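Beta-lactamase/D-alanine Carboxypeptidase (Yersinia pestis, PDB 3RJU) probably hydrolyses beta-lactam antibiotics or cleaves D-alanine from peptidoglycan peptides, as a serine hydrolase of the beta-lactamase and penicillin-binding protein family. Local coordinates at residues M67-E70 / I71-K74; L261-R265 / G266-S270. All blocks are in the same frame, centred on the assembly; numbering follows the deposited sequence.

Contact 1 of 2, residues M67-E70 / I71-K74; sequences MTSE and IMVK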
# COMPACT_ATOMS: atom_id res chain seq x y z
N MSE A 67 -0.37 -5.41 -1.15
CA MSE A 67 0.14 -6.59 -1.85
C MSE A 67 0.67 -7.64 -0.86
O MSE A 67 0.52 -8.83 -1.09
CB MSE A 67 1.21 -6.18 -2.88
CG MSE A 67 0.61 -5.29 -3.97
SE MSE A 67 1.83 -4.79 -5.36
CE MSE A 67 0.70 -3.45 -6.26
N THR A 68 1.31 -7.21 0.22
CA THR A 68 1.73 -8.16 1.25
C THR A 68 0.52 -8.88 1.81
O THR A 68 0.52 -10.10 1.92
CB THR A 68 2.47 -7.45 2.38
OG1 THR A 68 3.43 -6.55 1.79
CG2 THR A 68 3.18 -8.45 3.28
N SER A 69 -0.53 -8.14 2.14
CA SER A 69 -1.76 -8.80 2.61
C SER A 69 -2.41 -9.67 1.54
O SER A 69 -2.96 -10.73 1.85
CB SER A 69 -2.74 -7.77 3.19
OG SER A 69 -2.32 -7.42 4.50
N GLU A 70 -2.34 -9.24 0.28
CA GLU A 70 -2.84 -10.06 -0.82
C GLU A 70 -2.14 -11.42 -0.85
O GLU A 70 -2.78 -12.47 -0.95
CB GLU A 70 -2.62 -9.37 -2.18
CG GLU A 70 -2.97 -10.30 -3.36
CD GLU A 70 -2.99 -9.64 -4.72
OE1 GLU A 70 -2.52 -8.53 -4.83
OE2 GLU A 70 -3.46 -10.28 -5.70
N ILE A 71 -0.82 -11.40 -0.77
CA ILE A 71 -0.04 -12.63 -0.73
C ILE A 71 -0.40 -13.49 0.48
O ILE A 71 -0.55 -14.71 0.34
CB ILE A 71 1.47 -12.33 -0.82
CG1 ILE A 71 1.78 -11.76 -2.21
CG2 ILE A 71 2.32 -13.59 -0.54
CD1 ILE A 71 3.18 -11.20 -2.35
N MSE A 72 -0.54 -12.88 1.65
CA MSE A 72 -0.96 -13.63 2.83
C MSE A 72 -2.31 -14.31 2.59
O MSE A 72 -2.49 -15.49 2.87
CB MSE A 72 -1.04 -12.72 4.05
CG MSE A 72 -1.46 -13.47 5.32
SE MSE A 72 -1.77 -12.24 6.81
CE MSE A 72 -3.25 -11.23 6.03
N VAL A 73 -3.27 -13.57 2.04
CA VAL A 73 -4.60 -14.12 1.79
C VAL A 73 -4.54 -15.26 0.77
O VAL A 73 -5.18 -16.31 0.94
CB VAL A 73 -5.57 -13.00 1.36
CG1 VAL A 73 -6.84 -13.56 0.74
CG2 VAL A 73 -5.89 -12.10 2.55
N LYS A 74 -3.75 -15.09 -0.29
CA LYS A 74 -3.62 -16.15 -1.28
C LYS A 74 -2.95 -17.39 -0.70
O LYS A 74 -3.43 -18.52 -0.91
CB LYS A 74 -2.91 -15.64 -2.53
CG LYS A 74 -3.79 -14.69 -3.31
CD LYS A 74 -3.08 -14.09 -4.49
CE LYS A 74 -4.10 -13.55 -5.48
NZ LYS A 74 -3.39 -12.90 -6.60
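Two different first torsions bring E70 and K74 together across one turn of helix 64-77. In E70, CG stands anti to the backbone N (chi1 172°), whereas in K74 the chain sets out beside its own N, with CG anti to the carbonyl carbon (chi1 -71°). Both chains then run on extended, side by side and pointing the same way, and the lysine's CE lies 4.0 Å from E70 CG. The result is a salt bridge of 2.8 Å from K74 NZ to E70 OE2, reached on the anti side of that oxygen and 27° out of the carboxylate plane. K252 forms a second salt bridge to the same OE2, and W239 NE1 donates to OE1, so both carboxylate oxygens are gripped; two neighbouring lysines probably favour the charged form of this buried acid. K74 NZ in turn also binds the carbonyl of K186.

Beneath the ion pair the backbone is regular: I71 N donates to M67 O at 2.9 Å, and V73 N to S69 O over the same distance. Branched side chains come close to these carbonyl oxygens, I71 CG1 standing 3.4 Å from M67 O and V73 CG2 3.3 Å from S69 O. S69 OG bonds to Y164 OH and T68 OG1 to G225 O, while I71 packs against Y179, and both it and E70 touch I187. An i to i+4 Glu-Lys pair in a largely buried part of helix 64-77 is the motif here, and the probable SxxK signature of serine beta-lactamases and penicillin-binding proteins lies at the start of this helix.

Contact 2 of 2, residues L261-R265 / G266-S270; sequences LYFQR and GDLVS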
# COMPACT_ATOMS: atom_id res chain seq x y z
N LEU A 261 -12.81 -6.80 6.72
CA LEU A 261 -12.49 -5.92 7.82
C LEU A 261 -12.43 -6.71 9.12
O LEU A 261 -13.27 -7.56 9.37
CB LEU A 261 -13.54 -4.84 7.93
CG LEU A 261 -13.56 -3.98 6.67
CD1 LEU A 261 -14.74 -3.05 6.75
CD2 LEU A 261 -12.26 -3.20 6.52
N TYR A 262 -11.44 -6.38 9.94
CA TYR A 262 -11.15 -7.16 11.16
C TYR A 262 -11.33 -6.41 12.46
O TYR A 262 -11.64 -7.03 13.49
CB TYR A 262 -9.76 -7.80 11.09
CG TYR A 262 -9.75 -8.98 10.16
CD1 TYR A 262 -9.99 -10.27 10.62
CD2 TYR A 262 -9.58 -8.80 8.79
CE1 TYR A 262 -10.01 -11.35 9.75
CE2 TYR A 262 -9.58 -9.88 7.91
CZ TYR A 262 -9.82 -11.15 8.39
OH TYR A 262 -9.84 -12.21 7.52
N PHE A 263 -11.12 -5.09 12.43
CA PHE A 263 -11.32 -4.29 13.64
C PHE A 263 -12.13 -3.04 13.33
O PHE A 263 -11.69 -2.18 12.57
CB PHE A 263 -9.98 -3.88 14.27
CG PHE A 263 -9.15 -5.04 14.72
CD1 PHE A 263 -9.25 -5.54 16.03
CD2 PHE A 263 -8.26 -5.65 13.85
CE1 PHE A 263 -8.49 -6.63 16.43
CE2 PHE A 263 -7.50 -6.73 14.25
CZ PHE A 263 -7.62 -7.22 15.54
N GLN A 264 -13.31 -2.93 13.93
CA GLN A 264 -14.01 -1.65 13.93
C GLN A 264 -13.23 -0.69 14.84
O GLN A 264 -12.59 -1.12 15.80
CB GLN A 264 -15.42 -1.84 14.48
CG GLN A 264 -16.28 -2.73 13.60
CD GLN A 264 -16.44 -2.19 12.19
OE1 GLN A 264 -16.66 -1.00 11.99
NE2 GLN A 264 -16.31 -3.06 11.19
N ARG A 265 -13.31 0.60 14.56
CA ARG A 265 -12.55 1.57 15.35
C ARG A 265 -12.86 1.42 16.84
O ARG A 265 -11.96 1.47 17.68
CB ARG A 265 -12.88 3.00 14.89
CG ARG A 265 -11.90 4.01 15.42
CD ARG A 265 -12.24 5.43 14.96
NE ARG A 265 -11.25 6.39 15.44
CZ ARG A 265 -10.11 6.69 14.81
NH1 ARG A 265 -9.83 6.13 13.63
NH2 ARG A 265 -9.26 7.55 15.34
N GLY A 266 -14.14 1.23 17.16
CA GLY A 266 -14.57 1.10 18.53
C GLY A 266 -14.17 -0.21 19.19
O GLY A 266 -14.36 -0.35 20.40
N ASP A 267 -13.64 -1.17 18.42
CA ASP A 267 -13.20 -2.46 18.96
C ASP A 267 -11.78 -2.35 19.52
O ASP A 267 -11.28 -3.32 20.10
CB ASP A 267 -13.10 -3.54 17.86
CG ASP A 267 -14.43 -3.96 17.26
OD1 ASP A 267 -15.48 -3.85 17.93
OD2 ASP A 267 -14.39 -4.44 16.08
N LEU A 268 -11.12 -1.21 19.30
CA LEU A 268 -9.74 -0.98 19.76
C LEU A 268 -9.68 0.08 20.85
O LEU A 268 -10.48 1.03 20.87
CB LEU A 268 -8.85 -0.54 18.59
CG LEU A 268 -8.70 -1.60 17.52
CD1 LEU A 268 -8.17 -0.97 16.23
CD2 LEU A 268 -7.78 -2.71 18.01
N VAL A 269 -8.71 -0.06 21.74
CA VAL A 269 -8.52 0.92 22.80
C VAL A 269 -8.03 2.27 22.24
O VAL A 269 -8.49 3.33 22.66
CB VAL A 269 -7.56 0.37 23.88
CG1 VAL A 269 -7.02 1.49 24.79
CG2 VAL A 269 -8.29 -0.71 24.66
N SER A 270 -7.11 2.20 21.29
CA SER A 270 -6.62 3.41 20.61
C SER A 270 -6.10 3.08 19.23
O SER A 270 -5.79 1.92 18.92
CB SER A 270 -5.50 4.08 21.41
OG SER A 270 -4.39 3.22 21.57
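D267 reaches back to Q264 in the tight turn that ends edge strand 261-264 of the large antiparallel sheet, just beyond a classic beta bulge in which Y262 and F263 both face L283. Its side chain can be followed outward. CB lies 3.2 Å from Q264 O, the carbonyl that also accepts the aspartate's own N-H. CG, placed beside the backbone N by a chi1 of -67°, lies 3.6 Å from Q264 CB. OD1 skirts that same CB at a greater distance, while OD2 accepts a hydrogen bond of 2.8 Å from Q264 N, which arrives from above the carboxylate plane. The two side chains run alongside each other, the glutamine amide turned almost perpendicular to the carboxylate.

The turn is thus tied in both directions between the same two residues, for D267 N donates to Q264 O, again at 2.8 Å and from well above the carbonyl plane. One residue further on, a second i to i+3 bond, L268 N to R265 O at 3.2 Å, takes the chain out of its short 3-10 segment.

R265 turns away from this exchange, its extended chain taking the guanidinium to D275, with which NH1 makes a salt bridge. L268 instead comes back toward the strand and crosses F263 at about a right angle, while also packing on L283 and A157. Its two methyls share the phenylalanine between them: CD1 stands 3.9 Å from F263 CB, and CD2 approaches the ring obliquely, 3.8 Å from CD1 of F263.

Overall arrangement
Two local contacts of the same fold show how differently short sequence separations can be used. Contact 1 links two turns of a helix inside the protein, its centre about 11 Å from the centre of the chain; contact 2 shapes a surface turn at one edge of the main sheet, its own centre about 20 Å from that of the chain. The two contact centres are 21 Å apart and their nearest atoms about 6 Å, without touching. L285 lies between them, meeting S69 and V73 of contact 1 and Y262 in segment 261-265. Contact 1 is the one beside the probable active site: T68 lies near, without touching, the residues of the SxxK-type pattern, which include S62 and K65.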